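Local coordinates for protein purine phosphoribosyltransferase (Pyrococcus horikoshii, PDB 1VDM) that probably acts as a glycosyltransferase, moving a phosphoribosyl group to or from purine bases as a member of the type I phosphoribosyltransferase family, at residues D50-K62 and K70-K82. Residues are numbered along the deposited sequence; the frame is centred on the assembly and turned at random.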
loop_
_atom_site.group_PDB
_atom_site.type_symbol
_atom_site.label_atom_id
_atom_site.label_comp_id
_atom_site.label_asym_id
_atom_site.label_seq_id
_atom_site.Cartn_x
_atom_site.Cartn_y
_atom_site.Cartn_z
ATOM N N ASP G 50 -24.204 -13.930 -12.815
ATOM C CA ASP G 50 -23.382 -15.111 -13.060
ATOM C C ASP G 50 -24.143 -16.314 -13.598
ATOM O O ASP G 50 -24.011 -17.418 -13.070
ATOM C CB ASP G 50 -22.632 -15.521 -11.786
ATOM C CG ASP G 50 -21.433 -14.629 -11.494
ATOM O OD1 ASP G 50 -20.706 -14.911 -10.513
ATOM O OD2 ASP G 50 -21.213 -13.648 -12.242
ATOM N N ILE G 51 -24.939 -16.107 -14.642
ATOM C CA ILE G 51 -25.678 -17.212 -15.239
ATOM C C ILE G 51 -24.674 -18.010 -16.067
ATOM O O ILE G 51 -23.786 -17.439 -16.702
ATOM C CB ILE G 51 -26.821 -16.719 -16.151
ATOM C CG1 ILE G 51 -26.253 -15.850 -17.269
ATOM C CG2 ILE G 51 -27.862 -15.952 -15.325
ATOM C CD1 ILE G 51 -27.301 -15.350 -18.222
ATOM N N PRO G 52 -24.806 -19.342 -16.074
ATOM C CA PRO G 52 -23.911 -20.237 -16.815
ATOM C C PRO G 52 -23.553 -19.804 -18.243
ATOM O O PRO G 52 -24.397 -19.312 -18.989
ATOM C CB PRO G 52 -24.649 -21.577 -16.763
ATOM C CG PRO G 52 -26.092 -21.167 -16.663
ATOM C CD PRO G 52 -26.018 -20.061 -15.649
ATOM N N LEU G 53 -22.289 -19.994 -18.609
ATOM C CA LEU G 53 -21.806 -19.628 -19.931
ATOM C C LEU G 53 -21.306 -20.838 -20.713
ATOM O O LEU G 53 -20.433 -21.575 -20.251
ATOM C CB LEU G 53 -20.668 -18.612 -19.824
ATOM C CG LEU G 53 -20.032 -18.207 -21.156
ATOM C CD1 LEU G 53 -21.040 -17.421 -21.978
ATOM C CD2 LEU G 53 -18.797 -17.372 -20.911
ATOM N N LYS G 54 -21.876 -21.043 -21.895
ATOM C CA LYS G 54 -21.461 -22.140 -22.753
ATOM C C LYS G 54 -20.745 -21.550 -23.968
ATOM O O LYS G 54 -21.145 -20.507 -24.489
ATOM C CB LYS G 54 -22.669 -22.976 -23.180
ATOM C CG LYS G 54 -23.177 -23.880 -22.069
ATOM C CD LYS G 54 -24.320 -24.770 -22.522
ATOM C CE LYS G 54 -24.723 -25.741 -21.416
ATOM N NZ LYS G 54 -23.598 -26.631 -21.007
ATOM N N VAL G 55 -19.669 -22.198 -24.399
ATOM C CA VAL G 55 -18.917 -21.703 -25.538
ATOM C C VAL G 55 -19.006 -22.595 -26.770
ATOM O O VAL G 55 -18.896 -23.822 -26.685
ATOM C CB VAL G 55 -17.436 -21.516 -25.177
ATOM C CG1 VAL G 55 -16.646 -21.093 -26.404
ATOM C CG2 VAL G 55 -17.307 -20.469 -24.085
ATOM N N ILE G 56 -19.219 -21.965 -27.921
ATOM C CA ILE G 56 -19.284 -22.692 -29.180
ATOM C C ILE G 56 -18.369 -21.996 -30.182
ATOM O O ILE G 56 -18.282 -20.768 -30.202
ATOM C CB ILE G 56 -20.729 -22.746 -29.739
ATOM C CG1 ILE G 56 -20.800 -23.787 -30.862
ATOM C CG2 ILE G 56 -21.155 -21.371 -30.245
ATOM C CD1 ILE G 56 -22.211 -24.226 -31.223
ATOM N N ASP G 57 -17.665 -22.783 -30.989
ATOM C CA ASP G 57 -16.767 -22.232 -32.003
ATOM C C ASP G 57 -17.100 -22.868 -33.344
ATOM O O ASP G 57 -17.017 -24.088 -33.506
ATOM C CB ASP G 57 -15.298 -22.513 -31.647
ATOM C CG ASP G 57 -14.317 -21.593 -32.385
ATOM O OD1 ASP G 57 -13.102 -21.644 -32.070
ATOM O OD2 ASP G 57 -14.754 -20.819 -33.270
ATOM N N VAL G 58 -17.498 -22.034 -34.297
ATOM C CA VAL G 58 -17.838 -22.507 -35.633
ATOM C C VAL G 58 -16.797 -21.990 -36.617
ATOM O O VAL G 58 -16.455 -20.809 -36.611
ATOM C CB VAL G 58 -19.234 -22.019 -36.058
ATOM C CG1 VAL G 58 -19.575 -22.563 -37.431
ATOM C CG2 VAL G 58 -20.272 -22.470 -35.042
ATOM N N LYS G 59 -16.288 -22.880 -37.457
ATOM C CA LYS G 59 -15.281 -22.481 -38.430
ATOM C C LYS G 59 -15.661 -22.922 -39.844
ATOM O O LYS G 59 -16.410 -23.869 -40.046
ATOM C CB LYS G 59 -13.949 -23.115 -38.028
ATOM C CG LYS G 59 -12.872 -22.067 -37.738
ATOM C CD LYS G 59 -11.879 -22.535 -36.672
ATOM C CE LYS G 59 -12.024 -21.761 -35.357
ATOM N NZ LYS G 59 -11.662 -22.625 -34.236
ATOM N N PHE G 60 -15.146 -22.210 -40.840
ATOM C CA PHE G 60 -15.502 -22.552 -42.218
ATOM C C PHE G 60 -14.273 -22.862 -43.093
ATOM O O PHE G 60 -13.265 -22.165 -43.079
ATOM C CB PHE G 60 -16.282 -21.378 -42.813
ATOM C CG PHE G 60 -17.636 -21.288 -42.177
ATOM C CD1 PHE G 60 -17.823 -20.463 -41.075
ATOM C CD2 PHE G 60 -18.699 -22.001 -42.706
ATOM C CE1 PHE G 60 -19.081 -20.351 -40.502
ATOM C CE2 PHE G 60 -19.960 -21.882 -42.128
ATOM C CZ PHE G 60 -20.156 -21.059 -41.026
ATOM N N TYR G 61 -14.376 -23.988 -43.838
ATOM C CA TYR G 61 -13.384 -24.350 -44.841
ATOM C C TYR G 61 -14.019 -24.478 -46.229
ATOM O O TYR G 61 -15.232 -24.535 -46.391
ATOM C CB TYR G 61 -12.743 -25.672 -44.415
ATOM C CG TYR G 61 -12.264 -25.574 -43.006
ATOM C CD1 TYR G 61 -12.590 -26.572 -42.091
ATOM C CD2 TYR G 61 -11.451 -24.512 -42.604
ATOM C CE1 TYR G 61 -12.095 -26.522 -40.796
ATOM C CE2 TYR G 61 -10.964 -24.457 -41.306
ATOM C CZ TYR G 61 -11.283 -25.456 -40.406
ATOM O OH TYR G 61 -10.761 -25.434 -39.126
ATOM N N LYS G 62 -13.152 -24.478 -47.256
ATOM C CA LYS G 62 -13.660 -24.462 -48.623
ATOM C C LYS G 62 -14.290 -25.800 -49.021
ATOM O O LYS G 62 -15.213 -25.874 -49.822
ATOM C CB LYS G 62 -12.507 -24.115 -49.563
ATOM C CG LYS G 62 -12.262 -22.607 -49.642
ATOM C CD LYS G 62 -12.787 -22.003 -50.946
ATOM C CE LYS G 62 -11.864 -22.285 -52.136
ATOM N NZ LYS G 62 -12.624 -22.195 -53.381
ATOM N N LYS G 70 -18.201 -25.404 -45.960
ATOM C CA LYS G 70 -18.895 -26.244 -44.982
ATOM C C LYS G 70 -18.337 -26.094 -43.555
ATOM O O LYS G 70 -17.137 -26.108 -43.314
ATOM C CB LYS G 70 -18.826 -27.702 -45.450
ATOM C CG LYS G 70 -19.503 -27.913 -46.813
ATOM C CD LYS G 70 -18.979 -29.157 -47.536
ATOM C CE LYS G 70 -17.549 -28.971 -48.052
ATOM N NZ LYS G 70 -16.919 -30.276 -48.242
ATOM N N PRO G 71 -19.282 -25.901 -42.593
ATOM C CA PRO G 71 -18.991 -25.573 -41.180
ATOM C C PRO G 71 -18.429 -26.749 -40.376
ATOM O O PRO G 71 -18.955 -27.858 -40.398
ATOM C CB PRO G 71 -20.303 -25.131 -40.537
ATOM C CG PRO G 71 -21.422 -25.757 -41.356
ATOM C CD PRO G 71 -20.723 -25.920 -42.789
ATOM N N VAL G 72 -17.364 -26.457 -39.633
ATOM C CA VAL G 72 -16.707 -27.422 -38.755
ATOM C C VAL G 72 -16.700 -26.850 -37.342
ATOM O O VAL G 72 -16.041 -25.844 -37.074
ATOM C CB VAL G 72 -15.246 -27.680 -39.183
ATOM C CG1 VAL G 72 -14.519 -28.486 -38.109
ATOM C CG2 VAL G 72 -15.219 -28.422 -40.510
ATOM N N ILE G 73 -17.435 -27.495 -36.442
ATOM C CA ILE G 73 -17.528 -27.041 -35.061
ATOM C C ILE G 73 -16.296 -27.376 -34.227
ATOM O O ILE G 73 -16.143 -28.501 -33.751
ATOM C CB ILE G 73 -18.782 -27.623 -34.386
ATOM C CG1 ILE G 73 -20.027 -27.134 -35.134
ATOM C CG2 ILE G 73 -18.838 -27.199 -32.926
ATOM C CD1 ILE G 73 -21.342 -27.516 -34.492
ATOM N N THR G 74 -15.431 -26.375 -34.058
ATOM C CA THR G 74 -14.187 -26.489 -33.291
ATOM C C THR G 74 -14.453 -26.813 -31.821
ATOM O O THR G 74 -13.946 -27.802 -31.292
ATOM C CB THR G 74 -13.376 -25.166 -33.346
ATOM O OG1 THR G 74 -13.602 -24.513 -34.599
ATOM C CG2 THR G 74 -11.882 -25.439 -33.176
ATOM N N ILE G 75 -15.234 -25.956 -31.170
ATOM C CA ILE G 75 -15.591 -26.132 -29.769
ATOM C C ILE G 75 -17.102 -26.308 -29.667
ATOM O O ILE G 75 -17.866 -25.379 -29.928
ATOM C CB ILE G 75 -15.181 -24.910 -28.933
ATOM C CG1 ILE G 75 -13.679 -24.660 -29.081
ATOM C CG2 ILE G 75 -15.546 -25.137 -27.472
ATOM C CD1 ILE G 75 -13.197 -23.421 -28.363
ATOM N N PRO G 76 -17.552 -27.509 -29.282
ATOM C CA PRO G 76 -18.979 -27.801 -29.153
ATOM C C PRO G 76 -19.571 -27.417 -27.807
ATOM O O PRO G 76 -18.854 -27.066 -26.873
ATOM C CB PRO G 76 -19.026 -29.304 -29.358
ATOM C CG PRO G 76 -17.808 -29.737 -28.614
ATOM C CD PRO G 76 -16.754 -28.730 -29.068
ATOM N N ILE G 77 -20.894 -27.480 -27.728
ATOM C CA ILE G 77 -21.602 -27.201 -26.494
ATOM C C ILE G 77 -22.346 -28.494 -26.196
ATOM O O ILE G 77 -22.755 -29.198 -27.118
ATOM C CB ILE G 77 -22.604 -26.026 -26.645
ATOM C CG1 ILE G 77 -23.558 -26.279 -27.812
ATOM C CG2 ILE G 77 -21.847 -24.723 -26.835
ATOM C CD1 ILE G 77 -24.572 -25.177 -28.004
ATOM N N HIS G 78 -22.501 -28.823 -24.919
ATOM C CA HIS G 78 -23.191 -30.053 -24.549
ATOM C C HIS G 78 -24.298 -29.846 -23.520
ATOM O O HIS G 78 -24.595 -28.716 -23.140
ATOM C CB HIS G 78 -22.178 -31.079 -24.039
ATOM C CG HIS G 78 -21.368 -31.720 -25.124
ATOM N ND1 HIS G 78 -21.933 -32.501 -26.110
ATOM C CD2 HIS G 78 -20.036 -31.712 -25.368
ATOM C CE1 HIS G 78 -20.984 -32.949 -26.913
ATOM N NE2 HIS G 78 -19.824 -32.484 -26.485
ATOM N N GLY G 79 -24.897 -30.949 -23.070
ATOM C CA GLY G 79 -25.983 -30.873 -22.105
ATOM C C GLY G 79 -27.225 -30.422 -22.848
ATOM O O GLY G 79 -27.103 -29.889 -23.948
ATOM N N ASP G 80 -28.415 -30.631 -22.296
ATOM C CA ASP G 80 -29.605 -30.182 -23.013
ATOM C C ASP G 80 -30.130 -28.880 -22.422
ATOM O O ASP G 80 -29.857 -28.551 -21.267
ATOM C CB ASP G 80 -30.706 -31.251 -22.999
ATOM C CG ASP G 80 -31.407 -31.358 -21.662
ATOM O OD1 ASP G 80 -32.503 -31.961 -21.618
ATOM O OD2 ASP G 80 -30.863 -30.845 -20.658
ATOM N N LEU G 81 -30.879 -28.136 -23.226
ATOM C CA LEU G 81 -31.427 -26.866 -22.790
ATOM C C LEU G 81 -32.943 -26.897 -22.824
ATOM O O LEU G 81 -33.579 -25.945 -23.277
ATOM C CB LEU G 81 -30.919 -25.744 -23.694
ATOM C CG LEU G 81 -29.420 -25.777 -23.987
ATOM C CD1 LEU G 81 -29.045 -24.568 -24.834
ATOM C CD2 LEU G 81 -28.638 -25.792 -22.677
ATOM N N LYS G 82 -33.517 -27.998 -22.352
ATOM C CA LYS G 82 -34.968 -28.153 -22.318
ATOM C C LYS G 82 -35.552 -27.172 -21.293
ATOM O O LYS G 82 -35.049 -27.059 -20.171
ATOM C CB LYS G 82 -35.326 -29.599 -21.943
ATOM C CG LYS G 82 -36.794 -29.972 -22.144
ATOM C CD LYS G 82 -37.187 -29.881 -23.614
ATOM C CE LYS G 82 -38.633 -30.306 -23.844
ATOM N NZ LYS G 82 -38.992 -30.288 -25.298
#
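Lys59 and Val72 exchange backbone hydrogen bonds as one rung of an antiparallel beta hairpin, whose strand 70-73 edges the five-stranded sheet of this phosphoribosyltransferase fold. Val72 N reaches Lys59 O at 2.8 Å with a nearly straight N-H...O angle of 170°, and Lys59 N returns the bond to Val72 O. Further along, Thr74 and Ile75 both face Asp57, a classic beta bulge: Asp57 N donates to Ile75 O at 2.8 Å, in the carbonyl plane and on a lone pair, whereas the bonds from Thr74 N and Ile75 N to Asp57 O are weak.

Polar side chains gather over the bulge. The Lys59 chain bends at its last three torsions, bringing NZ to 2.7 Å from Thr74 OG1 and into a salt bridge with Asp57, NZ approaching OD1 from above the carboxylate plane. The placement of this ammonium is somewhat doubtful, since NZ sits unusually close to Thr74 CG2, at 3.0 Å. Replacing Lys59 with an alanine would probably leave Thr74 OG1 without this donor and the Asp57 carboxylate without this lysine, its ion pair to Arg35 being long and weak.

Apolar contacts alternate between the faces. Phe60 CE2 lies 3.6 Å from Pro71 CB on the face where Val58 packs against Thr98 and Val102 of helix 97-107; on the other, the Tyr61 ring and the Val72 side chain cross at about a right angle. Past the bulge, Ile77 CG2 packs 3.7 Å from Ile56 CB, and His78 NE2 hydrogen-bonds His78 NE2 of the second subunit. Lys54, extended until chi4 turns to -60°, sends NZ to His78 O at 3.1 Å, 42° out of the carbonyl plane.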